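Local coordinates for protein 3',5'-cyclic-nucleotide phosphodiesterase 1 (Saccharomyces cerevisiae, PDB 4OJV) that is a zinc-bearing class-II cyclic-nucleotide phosphodiesterase, built on the metallo-hydrolase fold of two facing mixed beta sheets, at residues A[76-90]-A[355-369]. Numbering follows the deposited sequence.
Sequences IEFFIDSKLNIQKGL and DLRISIALEGHTLFL
Backbone bonds join strand 86-88 to strand 365-368 as an antiparallel pair: Gln87 and Thr366 exchange two N-H...O bonds, Phe368 N reaches Asn85 O, and Gly89 N binds Gly364 O. The Thr366 hydroxyl extends this pairing, as OG1 donates to Gly89 O in the carbonyl plane at 2.7 Å. A second attachment lies at strand 357-360. There Ile360 N meets Phe79 O at 2.8 Å, and Asp81 N points almost straight (173°) at Ser359 OG, 2.9 Å away.

Among the apolar contacts, Leu362 inserts both methyls beside Phe79 CB while its CD1 lies 3.6 Å from Ile76 CG1. Ile76 CG1 stands anti to the backbone N (chi1 -175°), an extended course that brings CD1 within 3.4 Å of His365 NE2. That imidazole is held at both nitrogens, ND1 donating to Glu363 O and NE2 hydrogen-bonded to Glu63 OE2. Ile86 and Leu84 close on CD2 of Leu367, and on the opposite face of the strand pair from Ile86 and Leu367, CE1 of the Phe368 ring lies 3.6 Å from Gln87 CG.

Charged groups gather at the other end. The Asp81 carboxylate rests against the aliphatic start of Arg357, its CG 3.6 Å from Arg357 CB, and also accepts from Lys83 N in an Asx turn. The extended Lys83 chain lays CD over one face of the guanidinium, which is salt-bridged to Asp355; a water links Lys83 NZ to Asp355 OD1.

Segment 76-90 thus spans the margins of both mixed sheets, whose two-layer arrangement is characteristic of the metallo-hydrolase fold.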
loop_
_atom_site.group_PDB
_atom_site.type_symbol
_atom_site.label_atom_id
_atom_site.label_comp_id
_atom_site.label_asym_id
_atom_site.label_seq_id
_atom_site.Cartn_x
_atom_site.Cartn_y
_atom_site.Cartn_z
ATOM N N ILE A 76 1.228 11.711 21.997
ATOM C CA ILE A 76 0.994 12.560 20.834
ATOM C C ILE A 76 1.703 13.913 20.936
ATOM O O ILE A 76 2.275 14.411 19.965
ATOM C CB ILE A 76 -0.520 12.755 20.563
ATOM C CG1 ILE A 76 -0.722 13.537 19.261
ATOM C CG2 ILE A 76 -1.227 13.435 21.737
ATOM C CD1 ILE A 76 -2.162 13.700 18.835
ATOM N N GLU A 77 1.695 14.500 22.129
ATOM C CA GLU A 77 2.202 15.855 22.298
ATOM C C GLU A 77 3.696 15.985 22.010
ATOM O O GLU A 77 4.176 17.075 21.701
ATOM C CB GLU A 77 1.838 16.426 23.683
ATOM C CG GLU A 77 2.467 15.716 24.879
ATOM C CD GLU A 77 1.633 14.570 25.430
ATOM O OE1 GLU A 77 0.736 14.033 24.746
ATOM O OE2 GLU A 77 1.882 14.194 26.596
ATOM N N PHE A 78 4.423 14.867 22.065
ATOM C CA PHE A 78 5.850 14.879 21.757
ATOM C C PHE A 78 6.137 15.259 20.299
ATOM O O PHE A 78 7.239 15.706 19.979
ATOM C CB PHE A 78 6.499 13.519 22.046
ATOM C CG PHE A 78 6.550 13.129 23.516
ATOM C CD1 PHE A 78 6.173 14.005 24.544
ATOM C CD2 PHE A 78 7.001 11.863 23.866
ATOM C CE1 PHE A 78 6.242 13.607 25.879
ATOM C CE2 PHE A 78 7.075 11.465 25.198
ATOM C CZ PHE A 78 6.691 12.338 26.198
ATOM N N PHE A 79 5.152 15.075 19.419
ATOM C CA PHE A 79 5.359 15.224 17.974
ATOM C C PHE A 79 4.889 16.561 17.424
ATOM O O PHE A 79 5.081 16.837 16.237
ATOM C CB PHE A 79 4.634 14.105 17.215
ATOM C CG PHE A 79 5.144 12.733 17.526
ATOM C CD1 PHE A 79 4.628 12.010 18.597
ATOM C CD2 PHE A 79 6.151 12.161 16.759
ATOM C CE1 PHE A 79 5.114 10.745 18.892
ATOM C CE2 PHE A 79 6.635 10.895 17.043
ATOM C CZ PHE A 79 6.107 10.183 18.110
ATOM N N ILE A 80 4.236 17.371 18.253
ATOM C CA ILE A 80 3.533 18.549 17.757
ATOM C C ILE A 80 3.868 19.811 18.548
ATOM O O ILE A 80 4.289 19.750 19.711
ATOM C CB ILE A 80 1.996 18.323 17.702
ATOM C CG1 ILE A 80 1.421 18.081 19.109
ATOM C CG2 ILE A 80 1.652 17.175 16.748
ATOM C CD1 ILE A 80 -0.090 17.936 19.159
ATOM N N ASP A 81 3.678 20.956 17.910
ATOM C CA ASP A 81 3.742 22.241 18.586
ATOM C C ASP A 81 2.546 22.328 19.534
ATOM O O ASP A 81 1.439 21.901 19.193
ATOM C CB ASP A 81 3.684 23.360 17.554
ATOM C CG ASP A 81 3.799 24.717 18.174
ATOM O OD1 ASP A 81 4.938 25.123 18.471
ATOM O OD2 ASP A 81 2.748 25.362 18.351
ATOM N N SER A 82 2.761 22.906 20.715
ATOM C CA SER A 82 1.722 22.951 21.745
ATOM C C SER A 82 0.480 23.758 21.359
ATOM O O SER A 82 -0.575 23.599 21.975
ATOM C CB SER A 82 2.292 23.489 23.059
ATOM O OG SER A 82 2.681 24.837 22.902
ATOM N N LYS A 83 0.601 24.616 20.348
ATOM C CA LYS A 83 -0.518 25.460 19.918
ATOM C C LYS A 83 -1.293 24.887 18.730
ATOM O O LYS A 83 -2.272 25.482 18.278
ATOM C CB LYS A 83 -0.036 26.883 19.615
ATOM C CG LYS A 83 0.471 27.606 20.852
ATOM C CD LYS A 83 0.967 29.004 20.542
ATOM C CE LYS A 83 1.475 29.677 21.809
ATOM N NZ LYS A 83 2.098 30.998 21.530
ATOM N N LEU A 84 -0.867 23.729 18.233
ATOM C CA LEU A 84 -1.498 23.146 17.055
ATOM C C LEU A 84 -2.923 22.701 17.342
ATOM O O LEU A 84 -3.177 21.974 18.296
ATOM C CB LEU A 84 -0.681 21.960 16.542
ATOM C CG LEU A 84 -1.207 21.305 15.263
ATOM C CD1 LEU A 84 -1.074 22.251 14.074
ATOM C CD2 LEU A 84 -0.457 20.003 15.023
ATOM N N ASN A 85 -3.842 23.131 16.484
ATOM C CA ASN A 85 -5.229 22.732 16.579
ATOM C C ASN A 85 -5.394 21.395 15.846
ATOM O O ASN A 85 -5.489 21.348 14.611
ATOM C CB ASN A 85 -6.116 23.825 15.974
ATOM C CG ASN A 85 -7.583 23.644 16.296
ATOM O OD1 ASN A 85 -8.033 22.547 16.616
ATOM N ND2 ASN A 85 -8.345 24.738 16.209
ATOM N N ILE A 86 -5.419 20.318 16.619
ATOM C CA ILE A 86 -5.424 18.957 16.097
ATOM C C ILE A 86 -6.417 18.111 16.878
ATOM O O ILE A 86 -6.604 18.301 18.087
ATOM C CB ILE A 86 -3.998 18.344 16.159
ATOM C CG1 ILE A 86 -3.943 16.924 15.572
ATOM C CG2 ILE A 86 -3.433 18.399 17.580
ATOM C CD1 ILE A 86 -2.527 16.413 15.383
ATOM N N GLN A 87 -7.060 17.182 16.188
ATOM C CA GLN A 87 -7.927 16.223 16.839
ATOM C C GLN A 87 -7.691 14.841 16.267
ATOM O O GLN A 87 -7.329 14.703 15.103
ATOM C CB GLN A 87 -9.394 16.624 16.667
ATOM C CG GLN A 87 -9.748 18.003 17.221
ATOM C CD GLN A 87 -9.956 18.032 18.730
ATOM O OE1 GLN A 87 -9.076 17.641 19.505
ATOM N NE2 GLN A 87 -11.112 18.509 19.150
ATOM N N LYS A 88 -7.885 13.817 17.085
ATOM C CA LYS A 88 -7.856 12.448 16.604
ATOM C C LYS A 88 -9.129 12.163 15.831
ATOM O O LYS A 88 -10.218 12.593 16.224
ATOM C CB LYS A 88 -7.737 11.473 17.779
ATOM C CG LYS A 88 -7.573 10.023 17.359
ATOM C CD LYS A 88 -7.451 9.085 18.549
ATOM C CE LYS A 88 -7.264 7.656 18.068
ATOM N NZ LYS A 88 -6.889 6.727 19.168
ATOM N N GLY A 89 -8.992 11.425 14.734
ATOM C CA GLY A 89 -10.126 10.989 13.947
ATOM C C GLY A 89 -10.603 12.000 12.931
ATOM O O GLY A 89 -9.960 13.035 12.699
ATOM N N LEU A 90 -11.719 11.667 12.293
ATOM C CA LEU A 90 -12.356 12.543 11.324
ATOM C C LEU A 90 -13.097 13.651 12.058
ATOM O O LEU A 90 -13.548 13.461 13.194
ATOM C CB LEU A 90 -13.317 11.747 10.439
ATOM C CG LEU A 90 -12.664 10.620 9.632
ATOM C CD1 LEU A 90 -13.702 9.648 9.096
ATOM C CD2 LEU A 90 -11.792 11.157 8.506
ATOM N N ASP A 355 8.691 33.115 15.823
ATOM C CA ASP A 355 7.734 32.213 16.460
ATOM C C ASP A 355 7.164 31.216 15.445
ATOM O O ASP A 355 5.954 31.149 15.216
ATOM C CB ASP A 355 6.619 33.030 17.133
ATOM C CG ASP A 355 5.682 32.177 17.974
ATOM O OD1 ASP A 355 6.066 31.055 18.368
ATOM O OD2 ASP A 355 4.551 32.638 18.238
ATOM N N LEU A 356 8.069 30.457 14.838
ATOM C CA LEU A 356 7.747 29.408 13.888
ATOM C C LEU A 356 7.252 28.189 14.661
ATOM O O LEU A 356 7.865 27.796 15.655
ATOM C CB LEU A 356 9.013 29.078 13.099
ATOM C CG LEU A 356 8.954 28.082 11.950
ATOM C CD1 LEU A 356 8.028 28.582 10.854
ATOM C CD2 LEU A 356 10.352 27.854 11.402
ATOM N N ARG A 357 6.142 27.600 14.217
ATOM C CA ARG A 357 5.517 26.492 14.937
ATOM C C ARG A 357 5.624 25.226 14.103
ATOM O O ARG A 357 4.986 25.106 13.052
ATOM C CB ARG A 357 4.062 26.820 15.256
ATOM C CG ARG A 357 3.946 28.018 16.179
ATOM C CD ARG A 357 2.658 28.771 15.992
ATOM N NE ARG A 357 2.687 29.995 16.784
ATOM C CZ ARG A 357 1.608 30.579 17.284
ATOM N NH1 ARG A 357 0.407 30.052 17.078
ATOM N NH2 ARG A 357 1.737 31.687 18.001
ATOM N N ILE A 358 6.468 24.304 14.556
ATOM C CA ILE A 358 6.805 23.101 13.799
ATOM C C ILE A 358 6.171 21.890 14.461
ATOM O O ILE A 358 6.305 21.684 15.668
ATOM C CB ILE A 358 8.334 22.920 13.654
ATOM C CG1 ILE A 358 8.997 24.225 13.182
ATOM C CG2 ILE A 358 8.633 21.757 12.712
ATOM C CD1 ILE A 358 10.506 24.151 13.070
ATOM N N SER A 359 5.466 21.103 13.650
ATOM C CA SER A 359 4.823 19.875 14.098
ATOM C C SER A 359 5.093 18.791 13.071
ATOM O O SER A 359 5.277 19.080 11.890
ATOM C CB SER A 359 3.304 20.062 14.210
ATOM O OG SER A 359 2.966 21.082 15.131
ATOM N N ILE A 360 5.089 17.539 13.510
ATOM C CA ILE A 360 5.134 16.407 12.585
ATOM C C ILE A 360 3.698 16.020 12.251
ATOM O O ILE A 360 2.857 15.942 13.145
ATOM C CB ILE A 360 5.865 15.186 13.210
ATOM C CG1 ILE A 360 7.264 15.563 13.735
ATOM C CG2 ILE A 360 5.923 14.021 12.227
ATOM C CD1 ILE A 360 8.258 16.038 12.696
ATOM N N ALA A 361 3.426 15.768 10.967
ATOM C CA ALA A 361 2.131 15.243 10.524
ATOM C C ALA A 361 1.903 13.844 11.071
ATOM O O ALA A 361 2.759 12.975 10.919
ATOM C CB ALA A 361 2.054 15.204 9.005
ATOM N N LEU A 362 0.749 13.635 11.702
ATOM C CA LEU A 362 0.402 12.349 12.302
ATOM C C LEU A 362 -0.837 11.760 11.668
ATOM O O LEU A 362 -1.917 12.362 11.704
ATOM C CB LEU A 362 0.175 12.492 13.807
ATOM C CG LEU A 362 1.359 12.934 14.672
ATOM C CD1 LEU A 362 0.911 13.195 16.105
ATOM C CD2 LEU A 362 2.477 11.905 14.624
ATOM N N GLU A 363 -0.677 10.571 11.099
ATOM C CA GLU A 363 -1.781 9.856 10.490
ATOM C C GLU A 363 -2.924 9.683 11.472
ATOM O O GLU A 363 -2.703 9.559 12.686
ATOM C CB GLU A 363 -1.318 8.473 10.050
ATOM C CG GLU A 363 -0.280 8.492 8.959
ATOM C CD GLU A 363 1.163 8.598 9.420
ATOM O OE1 GLU A 363 1.499 8.884 10.630
ATOM O OE2 GLU A 363 1.970 8.378 8.490
ATOM N N GLY A 364 -4.143 9.684 10.950
ATOM C CA GLY A 364 -5.310 9.429 11.785
ATOM C C GLY A 364 -5.750 10.647 12.574
ATOM O O GLY A 364 -6.514 10.514 13.529
ATOM N N HIS A 365 -5.282 11.829 12.173
ATOM C CA HIS A 365 -5.628 13.085 12.838
ATOM C C HIS A 365 -6.059 14.118 11.843
ATOM O O HIS A 365 -5.694 14.047 10.668
ATOM C CB HIS A 365 -4.443 13.595 13.662
ATOM C CG HIS A 365 -4.081 12.684 14.796
ATOM N ND1 HIS A 365 -3.389 11.543 14.615
ATOM C CD2 HIS A 365 -4.407 12.741 16.148
ATOM C CE1 HIS A 365 -3.250 10.922 15.800
ATOM N NE2 HIS A 365 -3.884 11.652 16.730
ATOM N N THR A 366 -6.835 15.089 12.314
ATOM C CA THR A 366 -7.269 16.224 11.525
ATOM C C THR A 366 -6.672 17.505 12.096
ATOM O O THR A 366 -6.670 17.717 13.314
ATOM C CB THR A 366 -8.810 16.312 11.503
ATOM O OG1 THR A 366 -9.331 15.087 10.980
ATOM C CG2 THR A 366 -9.290 17.471 10.631
ATOM N N LEU A 367 -6.137 18.338 11.211
ATOM C CA LEU A 367 -5.626 19.662 11.570
ATOM C C LEU A 367 -6.642 20.709 11.165
ATOM O O LEU A 367 -7.289 20.579 10.125
ATOM C CB LEU A 367 -4.324 19.963 10.833
ATOM C CG LEU A 367 -3.225 18.911 10.873
ATOM C CD1 LEU A 367 -2.002 19.385 10.108
ATOM C CD2 LEU A 367 -2.858 18.615 12.310
ATOM N N PHE A 368 -6.749 21.761 11.972
ATOM C CA PHE A 368 -7.700 22.842 11.743
ATOM C C PHE A 368 -6.864 24.099 11.634
ATOM O O PHE A 368 -6.298 24.545 12.631
ATOM C CB PHE A 368 -8.701 22.914 12.903
ATOM C CG PHE A 368 -9.508 21.652 13.082
ATOM C CD1 PHE A 368 -8.986 20.567 13.767
ATOM C CD2 PHE A 368 -10.788 21.545 12.545
ATOM C CE1 PHE A 368 -9.716 19.392 13.905
ATOM C CE2 PHE A 368 -11.526 20.377 12.692
ATOM C CZ PHE A 368 -10.993 19.301 13.380
ATOM N N LEU A 369 -6.754 24.638 10.422
ATOM C CA LEU A 369 -5.839 25.744 10.144
ATOM C C LEU A 369 -6.521 26.931 9.482
ATOM O O LEU A 369 -6.150 28.084 9.742
ATOM C CB LEU A 369 -4.683 25.270 9.262
ATOM C CG LEU A 369 -3.841 24.106 9.791
ATOM C CD1 LEU A 369 -2.826 23.672 8.744
ATOM C CD2 LEU A 369 -3.152 24.486 11.094
ATOM O OXT LEU A 369 -7.435 26.765 8.673
HETATM O O HOH W 1 7.801 24.404 17.082
HETATM O O HOH W 2 4.329 29.879 20.031
#